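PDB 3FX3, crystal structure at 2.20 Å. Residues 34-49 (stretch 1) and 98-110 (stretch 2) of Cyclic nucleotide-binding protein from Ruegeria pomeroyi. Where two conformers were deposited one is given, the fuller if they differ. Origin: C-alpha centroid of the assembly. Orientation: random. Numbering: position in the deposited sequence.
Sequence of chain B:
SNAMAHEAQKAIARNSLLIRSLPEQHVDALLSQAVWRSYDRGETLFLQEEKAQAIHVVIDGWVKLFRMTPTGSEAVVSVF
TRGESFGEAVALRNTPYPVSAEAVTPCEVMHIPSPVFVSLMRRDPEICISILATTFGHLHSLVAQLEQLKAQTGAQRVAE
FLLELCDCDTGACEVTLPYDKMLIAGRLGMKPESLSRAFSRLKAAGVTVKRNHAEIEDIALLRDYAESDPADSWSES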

# COMPACT_ATOMS: atom_id res chain seq x y z
N ALA B 34 21.72 -14.80 6.97
CA ALA B 34 20.45 -15.38 7.35
C ALA B 34 20.63 -16.66 8.18
O ALA B 34 21.64 -17.34 8.06
N VAL B 35 19.64 -16.95 9.01
CA VAL B 35 19.54 -18.25 9.71
C VAL B 35 18.37 -19.01 9.07
O VAL B 35 17.24 -18.52 9.02
N TRP B 36 18.63 -20.20 8.57
CA TRP B 36 17.62 -20.96 7.85
C TRP B 36 17.00 -22.01 8.76
O TRP B 36 17.71 -22.77 9.36
N ARG B 37 15.67 -22.02 8.88
CA ARG B 37 14.99 -22.99 9.71
C ARG B 37 13.80 -23.63 9.02
O ARG B 37 13.12 -22.99 8.23
N SER B 38 13.56 -24.90 9.39
CA SER B 38 12.38 -25.65 8.99
C SER B 38 11.48 -25.84 10.15
O SER B 38 11.96 -25.95 11.26
N TYR B 39 10.18 -25.88 9.89
CA TYR B 39 9.17 -26.05 10.94
C TYR B 39 8.17 -27.13 10.50
O TYR B 39 7.75 -27.18 9.34
N ASP B 40 7.83 -28.04 11.40
CA ASP B 40 6.76 -28.99 11.13
C ASP B 40 5.42 -28.26 11.23
O ASP B 40 5.31 -27.19 11.87
N ARG B 41 4.40 -28.85 10.64
CA ARG B 41 3.04 -28.38 10.83
C ARG B 41 2.77 -28.29 12.31
O ARG B 41 3.10 -29.20 13.06
N GLY B 42 2.19 -27.17 12.73
CA GLY B 42 1.85 -26.94 14.13
C GLY B 42 3.00 -26.45 15.01
O GLY B 42 2.82 -26.21 16.20
N GLU B 43 4.21 -26.32 14.44
CA GLU B 43 5.35 -25.90 15.25
C GLU B 43 5.34 -24.37 15.42
O GLU B 43 5.09 -23.62 14.45
N THR B 44 5.67 -23.94 16.64
CA THR B 44 5.83 -22.55 16.99
C THR B 44 7.11 -21.92 16.37
O THR B 44 8.19 -22.50 16.46
N LEU B 45 6.95 -20.75 15.74
CA LEU B 45 8.09 -19.92 15.30
C LEU B 45 8.44 -18.96 16.41
O LEU B 45 9.60 -18.81 16.73
N PHE B 46 7.42 -18.31 16.97
CA PHE B 46 7.59 -17.49 18.14
C PHE B 46 6.28 -17.30 18.83
O PHE B 46 5.23 -17.53 18.27
N LEU B 47 6.36 -16.83 20.06
CA LEU B 47 5.21 -16.58 20.89
C LEU B 47 5.11 -15.10 21.26
O LEU B 47 6.12 -14.40 21.45
N GLN B 48 3.87 -14.66 21.39
CA GLN B 48 3.49 -13.38 21.95
C GLN B 48 4.31 -13.07 23.21
O GLN B 48 4.47 -13.93 24.04
N GLU B 49 4.78 -11.83 23.32
CA GLU B 49 5.63 -11.31 24.38
C GLU B 49 7.11 -11.67 24.31
O GLU B 49 7.89 -11.12 25.05
N PRO B 98 3.48 -8.91 19.50
CA PRO B 98 2.08 -8.73 19.86
C PRO B 98 1.23 -9.94 19.46
O PRO B 98 0.06 -10.00 19.81
N VAL B 99 1.83 -10.88 18.73
CA VAL B 99 1.18 -12.08 18.25
C VAL B 99 2.14 -13.26 18.35
O VAL B 99 3.36 -13.09 18.53
N SER B 100 1.57 -14.47 18.25
CA SER B 100 2.35 -15.69 18.08
C SER B 100 2.31 -16.08 16.62
O SER B 100 1.43 -15.63 15.89
N ALA B 101 3.27 -16.91 16.20
CA ALA B 101 3.37 -17.41 14.83
C ALA B 101 3.56 -18.92 14.90
O ALA B 101 4.39 -19.42 15.67
N GLU B 102 2.86 -19.63 14.05
CA GLU B 102 2.88 -21.08 14.01
C GLU B 102 2.80 -21.54 12.58
O GLU B 102 2.06 -20.95 11.80
N ALA B 103 3.53 -22.59 12.26
CA ALA B 103 3.48 -23.21 10.94
C ALA B 103 2.13 -23.90 10.75
O ALA B 103 1.70 -24.69 11.58
N VAL B 104 1.46 -23.58 9.64
CA VAL B 104 0.16 -24.17 9.28
C VAL B 104 0.37 -25.37 8.36
O VAL B 104 -0.38 -26.29 8.39
N THR B 105 1.41 -25.34 7.53
CA THR B 105 1.87 -26.51 6.80
C THR B 105 3.32 -26.69 7.23
O THR B 105 3.86 -25.85 7.94
N PRO B 106 3.97 -27.79 6.80
CA PRO B 106 5.42 -27.76 6.93
C PRO B 106 5.98 -26.51 6.22
O PRO B 106 5.48 -26.14 5.14
N CYS B 107 6.94 -25.84 6.86
CA CYS B 107 7.49 -24.53 6.41
C CYS B 107 8.99 -24.53 6.33
O CYS B 107 9.64 -25.18 7.12
N GLU B 108 9.53 -23.73 5.42
CA GLU B 108 10.92 -23.27 5.49
C GLU B 108 10.87 -21.76 5.62
O GLU B 108 10.13 -21.11 4.91
N VAL B 109 11.68 -21.23 6.53
CA VAL B 109 11.75 -19.80 6.78
C VAL B 109 13.21 -19.35 6.78
O VAL B 109 14.11 -20.08 7.20
N MSE B 110 13.42 -18.14 6.29
CA MSE B 110 14.68 -17.46 6.40
C MSE B 110 14.54 -16.37 7.44
O MSE B 110 13.71 -15.46 7.31

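The most unusual feature of this contact is a beta bulge between Thr44 and Phe46, where the antiparallel register slips by one residue and two successive amides converge on a single carbonyl. Leu45 N donates to Ala101 O at 2.9 Å, and Phe46 N reaches the same Ala101 O in a weak hydrogen bond of 3.5 Å. The general principle is that a bulge disturbs the alternation of side chains and so lets neighbouring residues serve one side of a sheet. Here the CA-to-CB bond of Leu45 points sideways, yet its m,p rotamer lays CD1 3.5 Å from Ala103 N and brings CD2 to 4.1 Å from Val109 CG2, while its CB rests 3.9 Å from Ala101 CB.

Phe46 follows at once on the face it shares with Tyr39, Ala101, Cys107 and Val109. Its chi1 is p, which swings the ring over the small Ala101 side chain: Ala101 CB lies 3.4 Å from Phe46 CZ and makes a CH-pi contact with the ring face. Val99 O meets the edge of the same ring, 3.4 Å from Phe46 CE1. Further along, Tyr39, with chi1 m, sets its CB 3.9 Å from Ala103 CB and its CE1 3.9 Å from Val109 CG2.

The opposite face carries Trp36, Ser38, Thr44, Glu102, Glu108 and Met110, the last a selenomethionine. Trp36 (chi1 m) covers Met110, whose chi1 t places CG over the face of the six-membered ring, 3.6 Å from its centroid; SE sits obliquely, 3.4 Å from Trp36 CH2. Ala34 CB adds a contact of 3.4 Å to Met110 CG. Beyond Trp36 and Met110 this face is polar. Thr44 OG1 and Glu102 OE1 are 4.5 Å apart, too far for a direct hydrogen bond, and water bridges them. One water lies 2.6 Å from both Thr44 OG1 and Glu102 OE1, donating to the latter; a second donates to Gly42 O at 2.8 Å, lies 2.8 Å from Thr44 OG1, and donates only weakly to Glu102 OE1 at 3.4 Å.

A polar side chain extends the pairing beyond Phe46 and Ala101: Ser100, with chi1 m, turns OG to accept from Gln48 N at 2.9 Å. A type II turn links the two runs of pairing; there the CA-to-CB bond of Glu43 points away from stretch 2, and its OE1 accepts from Asp40 N at 3.0 Å. Arg41 lays its guanidinium face against Val104 O, 3.0 Å from NH2, but the angle is too poor for a hydrogen bond.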

# COMPACT_ATOMS: atom_id res chain seq x y z
CB ALA B 34 19.66 -15.70 6.09
CB VAL B 35 19.31 -18.06 11.23
CG1 VAL B 35 19.13 -19.42 11.92
CG2 VAL B 35 20.50 -17.32 11.85
CB TRP B 36 18.25 -21.63 6.63
CG TRP B 36 18.90 -20.65 5.72
CD1 TRP B 36 20.20 -20.18 5.80
CD2 TRP B 36 18.29 -19.96 4.62
NE1 TRP B 36 20.41 -19.26 4.80
CE2 TRP B 36 19.25 -19.11 4.07
CE3 TRP B 36 17.02 -20.01 4.04
CZ2 TRP B 36 19.00 -18.33 2.95
CZ3 TRP B 36 16.77 -19.23 2.95
CH2 TRP B 36 17.75 -18.39 2.42
CB ARG B 37 14.52 -22.34 11.01
CG ARG B 37 15.62 -21.87 11.94
CD ARG B 37 16.39 -23.05 12.51
NE ARG B 37 17.34 -22.63 13.53
CZ ARG B 37 18.66 -22.56 13.36
NH1 ARG B 37 19.24 -22.88 12.18
NH2 ARG B 37 19.42 -22.16 14.38
CB SER B 38 12.78 -27.03 8.51
OG SER B 38 13.28 -26.88 7.21
CB TYR B 39 8.45 -24.71 11.22
CG TYR B 39 9.39 -23.65 11.75
CD1 TYR B 39 10.10 -22.84 10.89
CD2 TYR B 39 9.59 -23.49 13.12
CE1 TYR B 39 11.00 -21.88 11.36
CE2 TYR B 39 10.47 -22.54 13.60
CZ TYR B 39 11.19 -21.73 12.70
OH TYR B 39 12.10 -20.78 13.16
CB ASP B 40 6.71 -30.13 12.16
CG ASP B 40 7.99 -30.95 12.21
OD1 ASP B 40 8.72 -30.98 11.21
OD2 ASP B 40 8.24 -31.60 13.24
CB ARG B 41 2.02 -29.35 10.23
CG ARG B 41 0.64 -28.72 10.02
CD ARG B 41 -0.50 -29.54 10.65
NE ARG B 41 -1.54 -29.84 9.67
CZ ARG B 41 -2.49 -28.99 9.30
NH1 ARG B 41 -3.36 -29.37 8.38
NH2 ARG B 41 -2.56 -27.78 9.84
CB GLU B 43 6.66 -26.35 14.59
CG GLU B 43 7.88 -26.16 15.50
CD GLU B 43 9.21 -26.67 14.92
OE1 GLU B 43 9.21 -27.49 13.97
OE2 GLU B 43 10.26 -26.24 15.47
CB THR B 44 5.88 -22.39 18.51
OG1 THR B 44 4.61 -22.75 19.06
CG2 THR B 44 6.23 -20.95 18.94
CB LEU B 45 7.76 -19.11 14.05
CG LEU B 45 7.74 -19.82 12.70
CD1 LEU B 45 6.53 -20.77 12.60
CD2 LEU B 45 7.72 -18.78 11.57
CB PHE B 46 8.21 -16.13 17.81
CG PHE B 46 7.45 -15.32 16.77
CD1 PHE B 46 6.35 -14.55 17.12
CD2 PHE B 46 7.86 -15.30 15.45
CE1 PHE B 46 5.66 -13.80 16.17
CE2 PHE B 46 7.18 -14.55 14.48
CZ PHE B 46 6.08 -13.80 14.84
CB LEU B 47 5.29 -17.42 22.18
CG LEU B 47 5.23 -18.95 22.05
CD1 LEU B 47 5.39 -19.62 23.46
CD2 LEU B 47 3.89 -19.36 21.34
CB GLN B 48 2.02 -13.47 22.32
CG GLN B 48 1.26 -12.22 22.14
CD GLN B 48 -0.23 -12.37 22.48
OE1 GLN B 48 -0.96 -13.23 21.95
NE2 GLN B 48 -0.69 -11.52 23.38
CB GLU B 49 5.09 -11.63 25.80
CG GLU B 49 3.64 -11.24 26.01
CD GLU B 49 3.35 -9.78 25.67
OE1 GLU B 49 4.22 -8.90 25.92
OE2 GLU B 49 2.24 -9.53 25.14
CB PRO B 98 1.67 -7.49 19.04
CG PRO B 98 2.53 -7.51 17.87
CD PRO B 98 3.82 -8.20 18.25
CB VAL B 99 0.70 -11.93 16.79
CG1 VAL B 99 -0.35 -10.81 16.67
CG2 VAL B 99 1.86 -11.68 15.85
CB SER B 100 1.75 -16.80 18.94
OG SER B 100 1.79 -16.41 20.30
CB ALA B 101 4.56 -16.81 14.12
CB GLU B 102 1.67 -21.59 14.77
CG GLU B 102 1.66 -23.05 15.03
CD GLU B 102 0.51 -23.43 15.97
OE1 GLU B 102 0.59 -23.05 17.17
OE2 GLU B 102 -0.46 -24.07 15.49
CB ALA B 103 4.61 -24.22 10.79
CB VAL B 104 -0.76 -23.11 8.57
CG1 VAL B 104 -1.95 -23.76 7.88
CG2 VAL B 104 -1.23 -22.09 9.59
CB THR B 105 1.86 -26.22 5.28
OG1 THR B 105 2.74 -25.12 5.04
CG2 THR B 105 0.45 -25.83 4.83
CB PRO B 106 5.87 -29.05 6.22
CG PRO B 106 4.65 -29.95 6.23
CD PRO B 106 3.49 -28.97 6.07
CB CYS B 107 7.15 -23.45 7.42
SG CYS B 107 5.48 -23.00 7.26
CB GLU B 108 11.69 -23.61 4.21
CG GLU B 108 12.08 -25.05 4.15
CD GLU B 108 12.79 -25.41 2.86
OE1 GLU B 108 13.39 -24.52 2.19
OE2 GLU B 108 12.74 -26.62 2.52
CB VAL B 109 11.08 -19.46 8.10
CG1 VAL B 109 11.12 -17.94 8.38
CG2 VAL B 109 9.66 -20.01 8.15
CB MSE B 110 15.07 -16.84 5.06
CG MSE B 110 16.51 -16.31 5.04
SE MSE B 110 16.84 -15.23 3.46
CE MSE B 110 15.75 -13.69 3.91
O HOH W 1 2.98 -24.99 18.68
O HOH W 2 2.31 -21.61 18.51